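Local coordinates for macromomycin (Streptomyces macromomyceticus, PDB 2MCM), which binds without covalent attachment the cytotoxic, DNA-cleaving chromophore of the antibiotic auromomycin, acting as its apoprotein carrier, at residues V33-V38 with S70-V75; V54-D57 with K61-A64. One frame throughout, in Å; residues are numbered along the deposited sequence.

Contact 1 (V33-V38 with S70-V75); sequences VGQCAV and SSFQAV
Phe72 reaches across to Gln35, and the aromatic ring lying against a side-chain amide accounts for most of this contact. CD2 of the ring lies 3.7 Å from Gln35 NE2, while CE2 comes 4.0 Å from Gln35 CG, so the CD2-CE2 bond runs beside the glutamine, from CG to NE2. The two flat groups are inclined by 51°, neither stacked nor perpendicular. Gln35 attains this position with CG anti to the backbone N (chi1 176°) and the chain extended beyond CG. Its amide is then anchored beyond the two segments, where NE2 donates a hydrogen bond to the carbonyl oxygen of His69. The far end of the ring turns to the backbone of strand 33-38: CZ stands 4.1 Å from Cys36 CA and 4.4 Å from the methyl CB of Ala37, whose N lies at the ring edge. Cys36 itself points its sulfur the other way, into the disulfide with Cys46. The strands, unpaired members of one curled sheet, run at 78° to each other, and Phe72 also touches Cys88 and Cys93, the second disulfide. The chemistry implies cohesion by van der Waals contact in a largely buried contact, with the amide N-H of Gln35 held by the carbonyl of His69.

Contact 2 (V54-D57 with K61-A64); sequences VTAD and KITA
Asp57 and Lys61 face each other where the chain turns back, and the path of the aspartate side chain shows how one carboxylate can brace such a turn. Its CB lies 4.0 Å from Lys61 O, and chi1 of 71° sets CG between the backbone N and the carbonyl carbon, folding the carboxylate back over the opposing backbone, with CG 3.5 Å from Lys61 O. OD1 then accepts Lys61 N at 3.0 Å, from above the carboxylate plane, in a nearly straight bond (164° at the hydrogen). The same oxygen takes a second N-H, that of Ala59 in the connecting loop. The second carboxylate oxygen, OD2, makes a long salt bridge to Lys61 NZ (3.8 Å), whose chain bends at chi3 and chi4 to bring the ammonium round. The backbone adds a return bond, from Asp57 N to Lys61 O.

Farther from the turn the polar grip gives way to hydrocarbon. Val54 and Ile62 lie alongside each other, pointing opposite ways, CG1 of Val54 standing 3.9 Å from CG1 of Ile62, while Ile62 CD1 comes 3.4 Å from Val54 O. Val54 CG2 also meets the methyl of Ala64, and Leu25 and Tyr31 touch both Ala56 and Ile62. A polar turn thus leads into an apolar interior, as expected at the edge of a beta sandwich such as the immunoglobulin-like domain of the neocarzinostatin family, where the chain passes from one sheet to the other.

In the fold
From the N terminus, the chain passes through strands 3-7 and 16-23 before entering strand 30-40, which supplies the first half of contact 1. It then runs through strand 43-47 into 54-57, the first half of contact 2; after three intervening residues, 61-64 closes that short loop. Strand 62-68 carries the chain on to 71-76, which completes contact 1; the smaller loop therefore lies wholly within the larger, and the two do not cross. Contact 2 links the three-stranded sheet to the large curled one, whereas contact 1 joins two strands of the curled sheet that are not direct partners. Their centres, 20 Å apart, fall on opposite sides of the chain's centre.

Contact 1 (V33-V38 with S70-V75)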
loop_
_atom_site.group_PDB
_atom_site.type_symbol
_atom_site.label_atom_id
_atom_site.label_comp_id
_atom_site.label_asym_id
_atom_site.label_seq_id
_atom_site.Cartn_x
_atom_site.Cartn_y
_atom_site.Cartn_z
ATOM N N VAL A 33 -4.608 3.030 -2.177
ATOM C CA VAL A 33 -3.777 1.816 -2.364
ATOM C C VAL A 33 -2.351 2.186 -2.438
ATOM O O VAL A 33 -1.984 3.193 -3.205
ATOM C CB VAL A 33 -4.249 1.116 -3.664
ATOM C CG1 VAL A 33 -3.402 -0.151 -3.866
ATOM C CG2 VAL A 33 -5.721 0.752 -3.625
ATOM N N GLY A 34 -1.401 1.635 -1.697
ATOM C CA GLY A 34 -0.008 2.106 -1.827
ATOM C C GLY A 34 0.989 1.177 -1.162
ATOM O O GLY A 34 0.606 0.208 -0.468
ATOM N N GLN A 35 2.246 1.464 -1.389
ATOM C CA GLN A 35 3.378 0.727 -0.782
ATOM C C GLN A 35 3.906 1.650 0.300
ATOM O O GLN A 35 4.181 2.842 0.134
ATOM C CB GLN A 35 4.477 0.480 -1.856
ATOM C CG GLN A 35 5.714 -0.177 -1.289
ATOM C CD GLN A 35 6.850 -0.394 -2.273
ATOM O OE1 GLN A 35 6.684 0.003 -3.459
ATOM N NE2 GLN A 35 7.926 -0.978 -1.806
ATOM N N CYS A 36 4.017 1.105 1.535
ATOM C CA CYS A 36 4.409 1.913 2.700
ATOM C C CYS A 36 5.366 1.180 3.647
ATOM O O CYS A 36 5.567 -0.018 3.469
ATOM C CB CYS A 36 3.116 2.214 3.514
ATOM S SG CYS A 36 1.737 2.985 2.598
ATOM N N ALA A 37 5.843 1.900 4.638
ATOM C CA ALA A 37 6.739 1.310 5.643
ATOM C C ALA A 37 6.622 2.240 6.848
ATOM O O ALA A 37 6.171 3.340 6.741
ATOM C CB ALA A 37 8.202 1.324 5.174
ATOM N N VAL A 38 7.080 1.692 7.992
ATOM C CA VAL A 38 7.106 2.538 9.222
ATOM C C VAL A 38 8.468 3.240 9.170
ATOM O O VAL A 38 9.548 2.590 9.204
ATOM C CB VAL A 38 6.914 1.652 10.490
ATOM C CG1 VAL A 38 7.176 2.550 11.713
ATOM C CG2 VAL A 38 5.545 1.061 10.576
ATOM N N SER A 70 11.863 -1.545 -4.857
ATOM C CA SER A 70 12.644 -2.019 -3.671
ATOM C C SER A 70 13.119 -0.897 -2.811
ATOM O O SER A 70 13.442 -1.172 -1.631
ATOM C CB SER A 70 13.767 -2.994 -4.064
ATOM O OG SER A 70 14.592 -2.311 -4.995
ATOM N N SER A 71 13.209 0.304 -3.337
ATOM C CA SER A 71 13.555 1.506 -2.550
ATOM C C SER A 71 12.595 2.574 -3.069
ATOM O O SER A 71 12.290 2.576 -4.314
ATOM C CB SER A 71 14.982 1.980 -2.660
ATOM O OG SER A 71 15.887 1.034 -2.093
ATOM N N PHE A 72 12.148 3.465 -2.233
ATOM C CA PHE A 72 11.234 4.547 -2.712
ATOM C C PHE A 72 11.421 5.751 -1.823
ATOM O O PHE A 72 12.004 5.652 -0.741
ATOM C CB PHE A 72 9.822 4.011 -2.662
ATOM C CG PHE A 72 9.199 3.676 -1.344
ATOM C CD1 PHE A 72 8.559 4.695 -0.606
ATOM C CD2 PHE A 72 9.222 2.381 -0.816
ATOM C CE1 PHE A 72 7.911 4.408 0.598
ATOM C CE2 PHE A 72 8.598 2.099 0.410
ATOM C CZ PHE A 72 8.003 3.114 1.115
ATOM N N GLN A 73 10.955 6.913 -2.284
ATOM C CA GLN A 73 10.974 8.150 -1.512
ATOM C C GLN A 73 9.602 8.169 -0.808
ATOM O O GLN A 73 8.540 8.122 -1.436
ATOM C CB GLN A 73 11.046 9.418 -2.389
ATOM C CG GLN A 73 12.389 9.553 -3.106
ATOM C CD GLN A 73 13.525 9.365 -2.133
ATOM O OE1 GLN A 73 13.524 10.107 -1.080
ATOM N NE2 GLN A 73 14.451 8.423 -2.327
ATOM N N ALA A 74 9.697 8.165 0.516
ATOM C CA ALA A 74 8.437 8.131 1.289
ATOM C C ALA A 74 7.938 9.548 1.585
ATOM O O ALA A 74 8.794 10.432 1.776
ATOM C CB ALA A 74 8.722 7.398 2.599
ATOM N N VAL A 75 6.608 9.678 1.568
ATOM C CA VAL A 75 5.980 10.958 1.973
ATOM C C VAL A 75 5.159 10.611 3.270
ATOM O O VAL A 75 4.738 9.428 3.342
ATOM C CB VAL A 75 5.163 11.638 0.908
ATOM C CG1 VAL A 75 5.999 11.814 -0.374
ATOM C CG2 VAL A 75 3.929 10.818 0.540
#

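Contact 2 (V54-D57 with K61-A64)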
loop_
_atom_site.group_PDB
_atom_site.type_symbol
_atom_site.label_atom_id
_atom_site.label_comp_id
_atom_site.label_asym_id
_atom_site.label_seq_id
_atom_site.Cartn_x
_atom_site.Cartn_y
_atom_site.Cartn_z
ATOM N N VAL A 54 -9.082 3.902 -5.359
ATOM C CA VAL A 54 -10.091 3.091 -5.950
ATOM C C VAL A 54 -11.345 3.093 -5.063
ATOM O O VAL A 54 -11.102 3.081 -3.824
ATOM C CB VAL A 54 -9.615 1.632 -6.195
ATOM C CG1 VAL A 54 -10.637 0.803 -6.944
ATOM C CG2 VAL A 54 -8.291 1.664 -6.969
ATOM N N THR A 55 -12.491 3.211 -5.587
ATOM C CA THR A 55 -13.757 3.153 -4.790
ATOM C C THR A 55 -14.214 1.754 -4.744
ATOM O O THR A 55 -14.334 0.951 -5.708
ATOM C CB THR A 55 -14.806 4.071 -5.547
ATOM O OG1 THR A 55 -14.245 5.369 -5.614
ATOM C CG2 THR A 55 -16.145 4.069 -4.764
ATOM N N ALA A 56 -14.538 1.231 -3.533
ATOM C CA ALA A 56 -15.009 -0.147 -3.408
ATOM C C ALA A 56 -16.390 -0.256 -4.099
ATOM O O ALA A 56 -17.211 0.680 -4.020
ATOM C CB ALA A 56 -15.168 -0.494 -1.934
ATOM N N ASP A 57 -16.607 -1.406 -4.663
ATOM C CA ASP A 57 -17.862 -1.654 -5.420
ATOM C C ASP A 57 -18.980 -2.137 -4.515
ATOM O O ASP A 57 -18.808 -2.229 -3.289
ATOM C CB ASP A 57 -17.500 -2.603 -6.574
ATOM C CG ASP A 57 -17.196 -3.983 -6.151
ATOM O OD1 ASP A 57 -17.452 -4.511 -5.020
ATOM O OD2 ASP A 57 -16.594 -4.692 -7.067
ATOM N N LYS A 61 -15.595 -4.984 -2.651
ATOM C CA LYS A 61 -14.294 -5.399 -3.141
ATOM C C LYS A 61 -13.587 -4.301 -3.955
ATOM O O LYS A 61 -14.149 -3.376 -4.527
ATOM C CB LYS A 61 -14.536 -6.535 -4.204
ATOM C CG LYS A 61 -15.054 -7.772 -3.533
ATOM C CD LYS A 61 -15.072 -9.004 -4.451
ATOM C CE LYS A 61 -16.409 -9.000 -5.181
ATOM N NZ LYS A 61 -16.217 -8.456 -6.587
ATOM N N ILE A 62 -12.289 -4.505 -3.979
ATOM C CA ILE A 62 -11.383 -3.725 -4.804
ATOM C C ILE A 62 -10.332 -4.721 -5.332
ATOM O O ILE A 62 -9.810 -5.567 -4.574
ATOM C CB ILE A 62 -10.620 -2.592 -4.051
ATOM C CG1 ILE A 62 -11.592 -1.402 -3.858
ATOM C CG2 ILE A 62 -9.317 -2.230 -4.844
ATOM C CD1 ILE A 62 -10.934 -0.270 -3.033
ATOM N N THR A 63 -10.033 -4.575 -6.642
ATOM C CA THR A 63 -8.918 -5.402 -7.198
ATOM C C THR A 63 -8.085 -4.335 -7.951
ATOM O O THR A 63 -8.724 -3.730 -8.856
ATOM C CB THR A 63 -9.306 -6.543 -8.167
ATOM O OG1 THR A 63 -10.113 -7.465 -7.415
ATOM C CG2 THR A 63 -8.011 -7.295 -8.630
ATOM N N ALA A 64 -6.861 -4.135 -7.559
ATOM C CA ALA A 64 -6.038 -3.119 -8.201
ATOM C C ALA A 64 -4.613 -3.571 -8.432
ATOM O O ALA A 64 -4.028 -4.337 -7.674
ATOM C CB ALA A 64 -5.971 -1.881 -7.261
#